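Local atomic coordinates of capsid protein (PDB entry 5YKZ), a protein that forms the protruding domain of a shrimp nodavirus capsid, which pairs with a second copy to build the dimeric spikes on the particle surface. Residues Pro43-Leu46 / Glu47-Phe50. Numbering follows the deposited sequence.
Sequences PAFL and EQNF
F45 and F50 meet in a T-shaped (edge-to-face) stack under a corner in the chain at E47, where strand segment 43-46, between strands 111-118 and 79-88 of this antiparallel sheet, changes direction and after Q48 continues as loop. The edge of the F50 ring drives at the face of F45: the centroids lie 5.0 Å apart and the planes stand at 85°. The closest atoms are F45 CE1 and F50 CE2, 3.5 Å from each other. Such a meeting sets ring hydrogens of F50 against the pi cloud of F45, and two large flat side chains can fill the buried side of the corner in this way. F45 turns its CG between its own backbone N and carbonyl carbon (chi1 58°), which brings the ring face round to F50. Beyond the pair, I72 and V81 of the same chain and V81 of the second subunit continue the apolar surroundings of F45, while Y57 meets the F50 ring.

The outer side is looser. E47 bends the chain with phi and psi both near 53°, in the left-handed region, and its extended side chain lies alongside L46, the two pointing the same way, with E47 CG 3.8 Å from L46 CD1. The methylenes of the glutamate line the leucine while its carboxylate suits an exposed position. F45 and Q48 pair with a strand of the second subunit, whose T80 and V78 pack on L46 and E47 respectively.

Q48 joins the two sides. Its CB lies against one face of the F50 ring, and its amide serves two backbones: OE1 accepts from the N of T109, while Q48 NE2 turns back over the bend, the chain folded at chi2, to donate to L46 O at 3.0 Å, approaching from above the carbonyl plane.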
# COMPACT_ATOMS: atom_id res chain seq x y z
N PRO B 43 2.26 3.00 -0.10
CA PRO B 43 1.15 3.90 0.24
C PRO B 43 0.12 3.28 1.15
O PRO B 43 -0.09 2.06 1.08
CB PRO B 43 0.52 4.19 -1.14
CG PRO B 43 0.83 2.94 -1.94
CD PRO B 43 2.19 2.53 -1.52
N ALA B 44 -0.62 4.06 1.88
CA ALA B 44 -1.73 3.61 2.72
C ALA B 44 -2.58 4.78 3.11
O ALA B 44 -2.04 5.92 3.29
CB ALA B 44 -1.24 2.89 3.96
N PHE B 45 -3.85 4.57 3.40
CA PHE B 45 -4.67 5.59 4.04
C PHE B 45 -5.85 4.90 4.70
O PHE B 45 -6.22 3.76 4.34
CB PHE B 45 -5.10 6.69 3.07
CG PHE B 45 -5.87 6.18 1.89
CD1 PHE B 45 -7.17 5.80 1.99
CD2 PHE B 45 -5.25 6.07 0.68
CE1 PHE B 45 -7.85 5.30 0.84
CE2 PHE B 45 -5.89 5.58 -0.41
CZ PHE B 45 -7.19 5.20 -0.31
N LEU B 46 -6.47 5.57 5.65
CA LEU B 46 -7.46 4.99 6.51
C LEU B 46 -8.70 5.84 6.63
O LEU B 46 -8.60 7.01 7.08
CB LEU B 46 -6.83 4.75 7.91
CG LEU B 46 -7.69 4.09 8.90
CD1 LEU B 46 -8.16 2.71 8.54
CD2 LEU B 46 -7.00 3.97 10.23
N GLU B 47 -9.83 5.29 6.31
CA GLU B 47 -11.12 5.91 6.64
C GLU B 47 -11.21 7.32 6.14
O GLU B 47 -11.62 8.24 6.91
CB GLU B 47 -11.44 5.75 8.10
CG GLU B 47 -11.58 4.29 8.52
CD GLU B 47 -11.49 3.99 9.99
OE1 GLU B 47 -11.63 2.76 10.31
OE2 GLU B 47 -11.16 4.87 10.79
N GLN B 48 -10.95 7.57 4.86
CA GLN B 48 -11.02 8.91 4.24
C GLN B 48 -12.23 9.11 3.48
O GLN B 48 -12.70 8.23 2.77
CB GLN B 48 -9.76 9.15 3.35
CG GLN B 48 -8.49 9.15 4.14
CD GLN B 48 -8.45 10.21 5.16
OE1 GLN B 48 -8.58 11.40 4.78
NE2 GLN B 48 -8.26 9.87 6.35
N ASN B 49 -12.78 10.34 3.54
CA ASN B 49 -13.87 10.75 2.68
C ASN B 49 -13.35 11.66 1.62
O ASN B 49 -13.24 12.88 1.84
CB ASN B 49 -14.98 11.43 3.46
CG ASN B 49 -16.06 11.85 2.57
OD1 ASN B 49 -16.13 11.55 1.41
ND2 ASN B 49 -17.07 12.53 3.18
N PHE B 50 -12.96 11.10 0.48
CA PHE B 50 -12.42 11.87 -0.64
C PHE B 50 -13.50 12.60 -1.38
O PHE B 50 -13.13 13.32 -2.32
CB PHE B 50 -11.63 10.93 -1.60
CG PHE B 50 -10.45 10.28 -0.99
CD1 PHE B 50 -9.26 11.01 -0.76
CD2 PHE B 50 -10.41 8.95 -0.65
CE1 PHE B 50 -8.17 10.41 -0.26
CE2 PHE B 50 -9.31 8.34 -0.13
CZ PHE B 50 -8.17 9.10 0.08